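Local structure of 3-hydroxyacyl-CoA dehydrogenase type-2 (Mycobacterium avium, 3PPI) at residues A173-Y178 / Q276-K281; L101-Y106 / A152-A157; N213-G218 / D254-L259. The protein probably catalyses the NAD-dependent oxidation of 3-hydroxyacyl-CoA to 3-oxoacyl-CoA, as a tetrameric member of the short-chain dehydrogenase/reductase family. One frame throughout, in Å; residues are numbered along the deposited sequence.

Interaction 1: residues A173-Y178 / Q276-K281; sequences ASIAGY and QRFTPK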
ATOM      1  N   ALA A 173       0.254   0.889 -15.689  1.00 15.74           N
ATOM      2  CA  ALA A 173       1.395   0.477 -14.914  1.00 15.11           C
ATOM      3  C   ALA A 173       1.567  -1.031 -15.069  1.00 16.09           C
ATOM      4  O   ALA A 173       1.588  -1.552 -16.196  1.00 17.71           O
ATOM      5  CB  ALA A 173       1.195   0.875 -13.476  1.00 14.81           C
ATOM      6  N   SER A 174       1.687  -1.721 -13.941  1.00 16.01           N
ATOM      7  CA  SER A 174       1.824  -3.178 -13.853  1.00 16.50           C
ATOM      8  C   SER A 174       1.918  -3.484 -12.377  1.00 16.06           C
ATOM      9  O   SER A 174       2.375  -2.633 -11.589  1.00 15.95           O
ATOM     10  CB  SER A 174       3.105  -3.687 -14.558  1.00 17.17           C
ATOM     11  OG  SER A 174       3.412  -5.034 -14.181  1.00 15.75           O
ATOM     12  N   ILE A 175       1.499  -4.679 -11.974  1.00 15.70           N
ATOM     13  CA  ILE A 175       1.664  -5.052 -10.590  1.00 15.40           C
ATOM     14  C   ILE A 175       3.150  -5.288 -10.270  1.00 15.60           C
ATOM     15  O   ILE A 175       3.518  -5.371  -9.107  1.00 15.62           O
ATOM     16  CB  ILE A 175       0.753  -6.243 -10.157  1.00 15.96           C
ATOM     17  CG1 ILE A 175       1.101  -7.526 -10.934  1.00 15.85           C
ATOM     18  CG2 ILE A 175      -0.780  -5.832 -10.310  1.00 14.74           C
ATOM     19  CD1 ILE A 175       0.312  -8.787 -10.477  1.00 15.34           C
ATOM     20  N   ALA A 176       3.998  -5.337 -11.294  1.00 15.80           N
ATOM     21  CA  ALA A 176       5.455  -5.328 -11.093  1.00 15.99           C
ATOM     22  C   ALA A 176       5.883  -4.071 -10.352  1.00 16.05           C
ATOM     23  O   ALA A 176       6.952  -4.049  -9.741  1.00 15.83           O
ATOM     24  CB  ALA A 176       6.208  -5.440 -12.439  1.00 15.55           C
ATOM     25  N   GLY A 177       5.064  -3.017 -10.434  1.00 15.91           N
ATOM     26  CA  GLY A 177       5.316  -1.784  -9.695  1.00 16.29           C
ATOM     27  C   GLY A 177       5.207  -1.913  -8.185  1.00 16.15           C
ATOM     28  O   GLY A 177       5.753  -1.080  -7.451  1.00 16.09           O
ATOM     29  N   TYR A 178       4.495  -2.953  -7.739  1.00 15.94           N
ATOM     30  CA  TYR A 178       4.305  -3.272  -6.336  1.00 15.85           C
ATOM     31  C   TYR A 178       5.123  -4.502  -5.891  1.00 16.67           C
ATOM     32  O   TYR A 178       5.510  -4.603  -4.719  1.00 16.18           O
ATOM     33  CB  TYR A 178       2.822  -3.593  -6.079  1.00 15.71           C
ATOM     34  CG  TYR A 178       1.807  -2.460  -6.240  1.00 15.76           C
ATOM     35  CD1 TYR A 178       1.917  -1.298  -5.500  1.00 18.27           C
ATOM     36  CD2 TYR A 178       0.698  -2.601  -7.092  1.00 17.16           C
ATOM     37  CE1 TYR A 178       0.968  -0.266  -5.612  1.00 17.48           C
ATOM     38  CE2 TYR A 178      -0.262  -1.605  -7.213  1.00 18.09           C
ATOM     39  CZ  TYR A 178      -0.123  -0.439  -6.459  1.00 19.40           C
ATOM     40  OH  TYR A 178      -1.051   0.570  -6.560  1.00 19.11           O
ATOM     41  N   GLN A 276      -3.650 -12.247  -8.603  1.00 13.61           N
ATOM     42  CA  GLN A 276      -2.236 -12.610  -8.604  1.00 14.39           C
ATOM     43  C   GLN A 276      -1.383 -11.643  -7.759  1.00 15.06           C
ATOM     44  O   GLN A 276      -1.598 -10.438  -7.766  1.00 12.99           O
ATOM     45  CB  GLN A 276      -1.670 -12.665 -10.026  1.00 15.66           C
ATOM     46  CG  GLN A 276      -0.291 -13.283 -10.043  1.00 17.12           C
ATOM     47  CD  GLN A 276       0.364 -13.388 -11.401  1.00 21.10           C
ATOM     48  OE1 GLN A 276      -0.086 -12.824 -12.420  1.00 23.15           O
ATOM     49  NE2 GLN A 276       1.473 -14.101 -11.414  1.00 19.37           N
ATOM     50  N   ARG A 277      -0.415 -12.203  -7.037  1.00 15.88           N
ATOM     51  CA  ARG A 277       0.673 -11.415  -6.473  1.00 16.87           C
ATOM     52  C   ARG A 277       1.976 -12.042  -7.018  1.00 17.93           C
ATOM     53  O   ARG A 277       2.170 -13.255  -6.865  1.00 18.91           O
ATOM     54  CB  ARG A 277       0.639 -11.445  -4.937  1.00 16.43           C
ATOM     55  CG  ARG A 277      -0.653 -10.911  -4.296  1.00 15.13           C
ATOM     56  CD  ARG A 277      -0.766  -9.432  -4.483  1.00 16.24           C
ATOM     57  NE  ARG A 277      -1.936  -8.776  -3.883  1.00 13.81           N
ATOM     58  CZ  ARG A 277      -3.108  -8.613  -4.489  1.00 16.26           C
ATOM     59  NH1 ARG A 277      -3.330  -9.145  -5.685  1.00 15.04           N
ATOM     60  NH2 ARG A 277      -4.084  -7.958  -3.875  1.00 16.98           N
ATOM     61  N   PHE A 278       2.827 -11.244  -7.674  1.00 18.34           N
ATOM     62  CA  PHE A 278       4.050 -11.792  -8.301  1.00 20.28           C
ATOM     63  C   PHE A 278       4.982 -12.334  -7.231  1.00 21.07           C
ATOM     64  O   PHE A 278       5.278 -11.652  -6.232  1.00 20.81           O
ATOM     65  CB  PHE A 278       4.846 -10.749  -9.099  1.00 20.25           C
ATOM     66  CG  PHE A 278       4.250 -10.350 -10.437  1.00 21.49           C
ATOM     67  CD1 PHE A 278       3.272 -11.102 -11.075  1.00 23.62           C
ATOM     68  CD2 PHE A 278       4.758  -9.225 -11.099  1.00 22.79           C
ATOM     69  CE1 PHE A 278       2.782 -10.718 -12.333  1.00 24.64           C
ATOM     70  CE2 PHE A 278       4.273  -8.832 -12.351  1.00 22.81           C
ATOM     71  CZ  PHE A 278       3.284  -9.583 -12.973  1.00 24.52           C
ATOM     72  N   THR A 279       5.450 -13.557  -7.455  1.00 22.08           N
ATOM     73  CA  THR A 279       6.536 -14.149  -6.677  1.00 23.17           C
ATOM     74  C   THR A 279       7.895 -13.607  -7.200  1.00 23.85           C
ATOM     75  O   THR A 279       7.950 -12.931  -8.229  1.00 23.68           O
ATOM     76  CB  THR A 279       6.487 -15.676  -6.786  1.00 23.81           C
ATOM     77  OG1 THR A 279       6.545 -16.047  -8.167  1.00 24.05           O
ATOM     78  CG2 THR A 279       5.182 -16.224  -6.160  1.00 25.29           C
ATOM     79  N   PRO A 280       8.996 -13.874  -6.483  1.00 24.86           N
ATOM     80  CA  PRO A 280      10.292 -13.342  -6.964  1.00 25.65           C
ATOM     81  C   PRO A 280      10.680 -13.798  -8.393  1.00 27.30           C
ATOM     82  O   PRO A 280      11.267 -13.038  -9.160  1.00 27.19           O
ATOM     83  CB  PRO A 280      11.294 -13.871  -5.927  1.00 25.76           C
ATOM     84  CG  PRO A 280      10.468 -14.061  -4.665  1.00 25.86           C
ATOM     85  CD  PRO A 280       9.098 -14.493  -5.149  1.00 25.04           C
ATOM     86  N   LYS A 281      10.334 -15.028  -8.743  1.00 29.04           N
ATOM     87  CA  LYS A 281      10.636 -15.569 -10.059  1.00 31.67           C
ATOM     88  C   LYS A 281       9.378 -16.263 -10.579  1.00 33.29           C
ATOM     89  O   LYS A 281       8.245 -15.796 -10.360  1.00 34.33           O
ATOM     90  CB  LYS A 281      11.825 -16.557  -9.974  1.00 31.81           C
ATOM     91  OXT LYS A 281       9.460 -17.325 -11.204  1.00 36.04           O
TER
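Ile175 lays the longer branch of its side chain over one face of the Phe278 ring. Its CG1 stands 3.7 Å from the ring centroid of Phe278 and only 14° off the ring normal, a CH-pi contact displaced slightly toward the rim. With chi1 at 63°, CG1 sits between the backbone N and the carbonyl carbon, and the extended chain beyond it carries CD1 along the ring to 3.6 Å from Phe278 CE1. Ile175 CD1 also comes 3.7 Å from Gln276 O. Ala176 meets a different part of the aromatic group: its CB lies at the edge, in the ring plane, 3.9 Å from Phe278 CE2. The segment 173-178 follows strand 167-172 of a Rossmann-type sheet, where short-chain dehydrogenases usually carry their active-site serine; Ser174 lies against Tyr187, which with Lys191 fits the family's Tyr-x-x-x-Lys pattern, so Ser174 is probably the serine of that site. Here Ser174 OG also accepts from Ala176 N at 3.0 Å with a nearly straight N-H (161°), forming an ST turn whose Ala176 N lies 3.7 Å from Phe278 CE2. The backbone of Phe278 is held at both its N and its O: N donates to Glu179 OE1, and O accepts from Arg203 NH2 of the second subunit. Arg277 turns away from segment 173-178, and its NH2 donates to Gly267 O of the third subunit.

Interaction 2: residues L101-Y106 / A152-A157; sequences LGRLRY and AASIAA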
ATOM      1  N   LEU A 101     -11.338  14.462 -35.179  1.00 35.69           N
ATOM      2  CA  LEU A 101     -12.317  13.395 -35.012  1.00 35.55           C
ATOM      3  C   LEU A 101     -13.366  13.727 -33.952  1.00 35.77           C
ATOM      4  O   LEU A 101     -14.195  12.889 -33.641  1.00 36.36           O
ATOM      5  CB  LEU A 101     -11.615  12.081 -34.636  1.00 34.03           C
ATOM      6  CG  LEU A 101     -10.802  11.389 -35.733  1.00 33.96           C
ATOM      7  CD1 LEU A 101     -10.149  10.119 -35.187  1.00 31.74           C
ATOM      8  CD2 LEU A 101     -11.675  11.066 -36.940  1.00 36.26           C
ATOM      9  N   GLY A 102     -13.312  14.933 -33.394  1.00 35.82           N
ATOM     10  CA  GLY A 102     -14.161  15.324 -32.266  1.00 35.10           C
ATOM     11  C   GLY A 102     -13.311  16.172 -31.345  1.00 34.28           C
ATOM     12  O   GLY A 102     -12.206  16.534 -31.720  1.00 34.87           O
ATOM     13  N   ARG A 103     -13.806  16.505 -30.154  1.00 32.89           N
ATOM     14  CA  ARG A 103     -12.974  17.218 -29.201  1.00 31.91           C
ATOM     15  C   ARG A 103     -12.217  16.181 -28.360  1.00 29.35           C
ATOM     16  O   ARG A 103     -12.819  15.302 -27.757  1.00 27.76           O
ATOM     17  CB  ARG A 103     -13.784  18.184 -28.306  1.00 32.59           C
ATOM     18  CG  ARG A 103     -12.899  19.112 -27.394  1.00 34.53           C
ATOM     19  CD  ARG A 103     -11.645  19.576 -28.175  1.00 39.20           C
ATOM     20  NE  ARG A 103     -10.839  20.675 -27.631  1.00 40.19           N
ATOM     21  CZ  ARG A 103      -9.680  20.543 -26.973  1.00 41.89           C
ATOM     22  NH1 ARG A 103      -9.163  19.341 -26.682  1.00 38.95           N
ATOM     23  NH2 ARG A 103      -9.033  21.643 -26.573  1.00 43.35           N
ATOM     24  N   LEU A 104     -10.891  16.276 -28.354  1.00 27.91           N
ATOM     25  CA  LEU A 104     -10.069  15.361 -27.573  1.00 25.92           C
ATOM     26  C   LEU A 104     -10.416  15.530 -26.112  1.00 24.77           C
ATOM     27  O   LEU A 104     -10.242  16.617 -25.557  1.00 25.22           O
ATOM     28  CB  LEU A 104      -8.581  15.648 -27.791  1.00 25.59           C
ATOM     29  CG  LEU A 104      -7.592  14.804 -26.986  1.00 23.10           C
ATOM     30  CD1 LEU A 104      -7.790  13.311 -27.241  1.00 20.77           C
ATOM     31  CD2 LEU A 104      -6.176  15.235 -27.340  1.00 20.88           C
ATOM     32  N   ARG A 105     -10.912  14.465 -25.490  1.00 23.51           N
ATOM     33  CA  ARG A 105     -11.196  14.513 -24.064  1.00 23.15           C
ATOM     34  C   ARG A 105     -10.559  13.377 -23.253  1.00 21.63           C
ATOM     35  O   ARG A 105     -10.538  13.452 -22.035  1.00 20.87           O
ATOM     36  CB  ARG A 105     -12.703  14.548 -23.837  1.00 23.52           C
ATOM     37  CG  ARG A 105     -13.369  15.826 -24.345  1.00 25.22           C
ATOM     38  CD  ARG A 105     -14.847  15.876 -23.895  1.00 26.98           C
ATOM     39  NE  ARG A 105     -15.515  17.106 -24.311  1.00 28.67           N
ATOM     40  CZ  ARG A 105     -15.492  18.273 -23.659  1.00 29.59           C
ATOM     41  NH1 ARG A 105     -14.843  18.422 -22.511  1.00 27.75           N
ATOM     42  NH2 ARG A 105     -16.143  19.314 -24.169  1.00 29.89           N
ATOM     43  N   TYR A 106     -10.016  12.365 -23.930  1.00 21.33           N
ATOM     44  CA  TYR A 106      -9.580  11.132 -23.290  1.00 20.47           C
ATOM     45  C   TYR A 106      -8.309  10.561 -23.897  1.00 20.50           C
ATOM     46  O   TYR A 106      -8.092  10.659 -25.094  1.00 21.37           O
ATOM     47  CB  TYR A 106     -10.674  10.084 -23.435  1.00 20.64           C
ATOM     48  CG  TYR A 106     -12.018  10.526 -22.917  1.00 19.95           C
ATOM     49  CD1 TYR A 106     -12.250  10.602 -21.559  1.00 19.55           C
ATOM     50  CD2 TYR A 106     -13.044  10.889 -23.783  1.00 21.25           C
ATOM     51  CE1 TYR A 106     -13.468  11.004 -21.061  1.00 21.54           C
ATOM     52  CE2 TYR A 106     -14.275  11.300 -23.298  1.00 22.46           C
ATOM     53  CZ  TYR A 106     -14.477  11.353 -21.926  1.00 22.38           C
ATOM     54  OH  TYR A 106     -15.664  11.756 -21.401  1.00 24.30           O
ATOM     55  N   ALA A 152      -3.052  16.329 -21.693  1.00 19.26           N
ATOM     56  CA  ALA A 152      -3.739  17.086 -20.639  1.00 19.52           C
ATOM     57  C   ALA A 152      -3.848  18.566 -20.994  1.00 20.12           C
ATOM     58  O   ALA A 152      -4.889  19.170 -20.779  1.00 20.98           O
ATOM     59  CB  ALA A 152      -3.069  16.916 -19.280  1.00 17.88           C
ATOM     60  N   ALA A 153      -2.789  19.146 -21.551  1.00 20.89           N
ATOM     61  CA  ALA A 153      -2.834  20.546 -21.983  1.00 21.54           C
ATOM     62  C   ALA A 153      -3.933  20.823 -23.041  1.00 22.38           C
ATOM     63  O   ALA A 153      -4.597  21.872 -23.001  1.00 22.88           O
ATOM     64  CB  ALA A 153      -1.458  20.996 -22.487  1.00 21.25           C
ATOM     65  N   SER A 154      -4.119  19.897 -23.977  1.00 21.94           N
ATOM     66  CA  SER A 154      -5.190  20.018 -24.965  1.00 22.64           C
ATOM     67  C   SER A 154      -6.580  19.910 -24.324  1.00 22.26           C
ATOM     68  O   SER A 154      -7.460  20.756 -24.543  1.00 21.72           O
ATOM     69  CB  SER A 154      -5.025  18.942 -26.033  1.00 23.09           C
ATOM     70  OG  SER A 154      -6.049  19.048 -27.010  1.00 25.06           O
ATOM     71  N   ILE A 155      -6.761  18.875 -23.504  1.00 20.99           N
ATOM     72  CA  ILE A 155      -8.029  18.633 -22.824  1.00 21.13           C
ATOM     73  C   ILE A 155      -8.376  19.800 -21.892  1.00 21.80           C
ATOM     74  O   ILE A 155      -9.531  20.203 -21.800  1.00 22.46           O
ATOM     75  CB  ILE A 155      -7.998  17.303 -22.008  1.00 19.62           C
ATOM     76  CG1 ILE A 155      -7.743  16.105 -22.928  1.00 19.98           C
ATOM     77  CG2 ILE A 155      -9.310  17.104 -21.231  1.00 19.69           C
ATOM     78  CD1 ILE A 155      -7.344  14.820 -22.190  1.00 19.17           C
ATOM     79  N   ALA A 156      -7.369  20.357 -21.227  1.00 22.19           N
ATOM     80  CA  ALA A 156      -7.575  21.489 -20.316  1.00 23.42           C
ATOM     81  C   ALA A 156      -8.151  22.727 -21.022  1.00 25.58           C
ATOM     82  O   ALA A 156      -8.817  23.540 -20.385  1.00 25.80           O
ATOM     83  CB  ALA A 156      -6.270  21.847 -19.607  1.00 22.50           C
ATOM     84  N   ALA A 157      -7.912  22.852 -22.326  1.00 27.40           N
ATOM     85  CA  ALA A 157      -8.476  23.964 -23.118  1.00 29.68           C
ATOM     86  C   ALA A 157      -9.921  23.725 -23.596  1.00 30.63           C
ATOM     87  O   ALA A 157     -10.554  24.642 -24.114  1.00 31.67           O
ATOM     88  CB  ALA A 157      -7.562  24.292 -24.318  1.00 29.96           C
TER
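The axes of strand 103-106 and helix 152-156 approach to 7.5 Å, with their N-to-C directions 118° apart. Helix 130-156 connects neighbouring parallel strands 103-109 and 167-172, so this is the helix-on-sheet packing of a beta-alpha-beta crossover in the Rossmann-type fold. Ile155 supplies most of the apolar contact from the helix. Its CD1 comes down on the strand backbone, 3.5 Å from Arg105 O, and its CG1 faces Leu104 O. Leu104 points toward the helix and packs CD2 against Ser154 OG at 3.8 Å, while its side chain also touches Ile95 and Ala98 of helix 88-98.

Nearer the surface the contact becomes polar. A bend at chi2 (39°) swings the Arg103 guanidinium toward Ser154 of the helix, where NH2 donates to Ser154 O at 2.7 Å. NH1 adds weak bonds to Ser154 O, Ser154 OG and Leu104 O, which together probably restrict its rotation. Arg105 is directed away and gives its NH2 to Glu159 O. Besides the weak bond from Arg103 NH1, Ser154 O takes two firmer ones, from Arg103 NH2 and, at 3.1 Å, from Ala157 N, which come from opposite faces of its carbonyl plane.

Interaction 3: residues N213-G218 / D254-L259; sequences NTIAPG and DAAAFL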
ATOM      1  N   ASN A 213      -6.409   8.185 -13.643  1.00 13.05           N
ATOM      2  CA  ASN A 213      -6.349   6.883 -12.998  1.00 13.25           C
ATOM      3  C   ASN A 213      -5.431   5.971 -13.810  1.00 14.27           C
ATOM      4  O   ASN A 213      -5.054   6.293 -14.941  1.00 14.51           O
ATOM      5  CB  ASN A 213      -7.726   6.254 -12.874  1.00 12.55           C
ATOM      6  CG  ASN A 213      -8.673   7.074 -12.019  1.00 13.31           C
ATOM      7  OD1 ASN A 213      -8.550   7.101 -10.799  1.00 13.25           O
ATOM      8  ND2 ASN A 213      -9.617   7.756 -12.663  1.00 12.76           N
ATOM      9  N   THR A 214      -5.072   4.853 -13.198  1.00 14.04           N
ATOM     10  CA  THR A 214      -4.117   3.927 -13.744  1.00 14.76           C
ATOM     11  C   THR A 214      -4.602   2.503 -13.550  1.00 14.56           C
ATOM     12  O   THR A 214      -5.188   2.170 -12.510  1.00 14.68           O
ATOM     13  CB  THR A 214      -2.780   4.114 -13.003  1.00 15.29           C
ATOM     14  OG1 THR A 214      -2.268   5.411 -13.333  1.00 16.42           O
ATOM     15  CG2 THR A 214      -1.743   3.017 -13.350  1.00 15.02           C
ATOM     16  N   ILE A 215      -4.345   1.661 -14.546  1.00 14.53           N
ATOM     17  CA  ILE A 215      -4.591   0.233 -14.440  1.00 13.39           C
ATOM     18  C   ILE A 215      -3.234  -0.413 -14.262  1.00 13.43           C
ATOM     19  O   ILE A 215      -2.286  -0.115 -15.016  1.00 13.40           O
ATOM     20  CB  ILE A 215      -5.263  -0.337 -15.707  1.00 13.84           C
ATOM     21  CG1 ILE A 215      -6.635   0.325 -15.940  1.00 13.70           C
ATOM     22  CG2 ILE A 215      -5.394  -1.867 -15.609  1.00 12.95           C
ATOM     23  CD1 ILE A 215      -7.289  -0.045 -17.292  1.00 10.44           C
ATOM     24  N   ALA A 216      -3.131  -1.285 -13.262  1.00 13.17           N
ATOM     25  CA  ALA A 216      -1.938  -2.120 -13.054  1.00 13.58           C
ATOM     26  C   ALA A 216      -2.283  -3.553 -13.428  1.00 13.44           C
ATOM     27  O   ALA A 216      -2.831  -4.292 -12.613  1.00 13.68           O
ATOM     28  CB  ALA A 216      -1.463  -2.045 -11.598  1.00 13.11           C
ATOM     29  N   PRO A 217      -1.988  -3.953 -14.668  1.00 14.35           N
ATOM     30  CA  PRO A 217      -2.331  -5.318 -15.035  1.00 14.31           C
ATOM     31  C   PRO A 217      -1.423  -6.361 -14.397  1.00 14.42           C
ATOM     32  O   PRO A 217      -0.266  -6.074 -14.068  1.00 14.21           O
ATOM     33  CB  PRO A 217      -2.143  -5.351 -16.555  1.00 15.44           C
ATOM     34  CG  PRO A 217      -2.028  -3.940 -16.993  1.00 16.09           C
ATOM     35  CD  PRO A 217      -1.507  -3.166 -15.826  1.00 14.18           C
ATOM     36  N   GLY A 218      -1.970  -7.556 -14.208  1.00 14.42           N
ATOM     37  CA  GLY A 218      -1.185  -8.728 -13.894  1.00 15.14           C
ATOM     38  C   GLY A 218      -0.620  -9.274 -15.202  1.00 15.92           C
ATOM     39  O   GLY A 218      -0.109  -8.510 -16.013  1.00 17.21           O
ATOM     40  N   ASP A 254     -12.258  -3.046 -20.884  1.00 16.24           N
ATOM     41  CA  ASP A 254     -13.463  -2.813 -20.086  1.00 15.92           C
ATOM     42  C   ASP A 254     -13.137  -1.978 -18.835  1.00 15.25           C
ATOM     43  O   ASP A 254     -13.902  -1.100 -18.464  1.00 15.56           O
ATOM     44  CB  ASP A 254     -14.092  -4.154 -19.694  1.00 15.71           C
ATOM     45  CG  ASP A 254     -15.397  -3.997 -18.952  1.00 16.53           C
ATOM     46  OD1 ASP A 254     -16.381  -3.535 -19.569  1.00 18.03           O
ATOM     47  OD2 ASP A 254     -15.451  -4.366 -17.767  1.00 17.94           O
ATOM     48  N   ALA A 255     -12.008  -2.259 -18.191  1.00 14.76           N
ATOM     49  CA  ALA A 255     -11.533  -1.471 -17.065  1.00 14.07           C
ATOM     50  C   ALA A 255     -11.203  -0.045 -17.486  1.00 14.74           C
ATOM     51  O   ALA A 255     -11.565   0.913 -16.798  1.00 15.49           O
ATOM     52  CB  ALA A 255     -10.309  -2.140 -16.431  1.00 13.89           C
ATOM     53  N   ALA A 256     -10.529   0.100 -18.622  1.00 14.61           N
ATOM     54  CA  ALA A 256     -10.188   1.427 -19.131  1.00 14.90           C
ATOM     55  C   ALA A 256     -11.446   2.232 -19.354  1.00 15.03           C
ATOM     56  O   ALA A 256     -11.524   3.379 -18.912  1.00 15.28           O
ATOM     57  CB  ALA A 256      -9.355   1.349 -20.420  1.00 14.76           C
ATOM     58  N   ALA A 257     -12.446   1.625 -19.989  1.00 15.49           N
ATOM     59  CA  ALA A 257     -13.702   2.326 -20.274  1.00 16.47           C
ATOM     60  C   ALA A 257     -14.374   2.757 -18.980  1.00 15.88           C
ATOM     61  O   ALA A 257     -14.900   3.857 -18.887  1.00 16.65           O
ATOM     62  CB  ALA A 257     -14.653   1.453 -21.110  1.00 15.95           C
ATOM     63  N   PHE A 258     -14.370   1.881 -17.984  1.00 16.04           N
ATOM     64  CA  PHE A 258     -14.932   2.215 -16.673  1.00 15.13           C
ATOM     65  C   PHE A 258     -14.244   3.437 -16.049  1.00 14.84           C
ATOM     66  O   PHE A 258     -14.903   4.317 -15.491  1.00 14.23           O
ATOM     67  CB  PHE A 258     -14.809   1.018 -15.714  1.00 14.93           C
ATOM     68  CG  PHE A 258     -15.131   1.360 -14.290  1.00 14.10           C
ATOM     69  CD1 PHE A 258     -16.439   1.557 -13.895  1.00 14.30           C
ATOM     70  CD2 PHE A 258     -14.127   1.510 -13.349  1.00 14.02           C
ATOM     71  CE1 PHE A 258     -16.738   1.873 -12.573  1.00 14.04           C
ATOM     72  CE2 PHE A 258     -14.421   1.849 -12.026  1.00 14.30           C
ATOM     73  CZ  PHE A 258     -15.737   2.035 -11.646  1.00 14.49           C
ATOM     74  N   LEU A 259     -12.919   3.479 -16.110  1.00 15.09           N
ATOM     75  CA  LEU A 259     -12.173   4.609 -15.527  1.00 15.12           C
ATOM     76  C   LEU A 259     -12.459   5.925 -16.247  1.00 16.46           C
ATOM     77  O   LEU A 259     -12.397   7.004 -15.655  1.00 16.68           O
ATOM     78  CB  LEU A 259     -10.679   4.324 -15.540  1.00 14.70           C
ATOM     79  CG  LEU A 259     -10.247   3.186 -14.605  1.00 14.25           C
ATOM     80  CD1 LEU A 259      -8.760   2.850 -14.741  1.00 12.37           C
ATOM     81  CD2 LEU A 259     -10.598   3.518 -13.175  1.00 12.50           C
TER
HETATM   82  O   HOH W   1      -9.512   8.005 -15.568  1.00 14.90           O
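Ile215 projects from strand 213-217 into helix 254-259 and fills the tight part of this interface. The axes of strand 213-217 and helix 254-259 run nearly antiparallel (163°) and approach to 9.3 Å. Helix 249-261 lies on the path from strand 210-217 to its parallel neighbour 269-272, and its packing here belongs to the last beta-alpha-beta crossover of the Rossmann-type sheet.

The extended outer part of the isoleucine (chi2 172°) sends CD1 straight at the helix backbone, to 3.5 Å from Ala256 N. Small side chains permit this close approach: the methyl fits beside Ala255 CB at 3.8 Å and Ala256 CB at 4.0 Å. One carbon further back, Ile215 CG1 meets Leu259 CD1 at 3.5 Å, where the two side chains cross obliquely. Phe252, one turn earlier on the same helix, and Val170 of strand 167-172 also touch Ile215 and continue the apolar layer. Thr214, between the two inward residues of the strand, points away from the helix and hydrogen-bonds through OG1 to Thr198 OG1.

Toward Asn213 the packing is looser and hydrated. Of Asn213, the Leu259 methyls meet the aliphatic CB, with CD2 4.0 Å from it. The amide beyond is held by bonds outside the two segments: OD1 accepts from Glu268 N, and ND2 donates to Ile265 O. These bonds probably fix the amide's rotation; Asn213 ND2 and Leu259 O do not bond directly. A water bridges them, accepting from Asn213 ND2 at 2.9 Å and donating to Leu259 O at 3.1 Å; that carbonyl also receives Arg211 NH1.

How the interactions relate
Interactions 2 and 3 each set a crossover helix against the same parallel sheet, but at different depths. Interaction 3 lies about 8 Å from the chain centre and is aliphatic, with one bridging water; interaction 2, about 17 Å out, is partly exposed and pairs its apolar layer with arginine bonds to a helix carbonyl at the edge. Interaction 1 is equally far from the centre yet buried, joining two loops through an aliphatic-aromatic contact close to other subunits. It adjoins interaction 3 directly: Ala173 N is 2.8 Å from Ile215 O and Ile175 N 3.1 Å from Pro217 O, both probable hydrogen bonds. Interactions 1 and 2 lie on opposite sides of the chain centre, and both touch the second subunit.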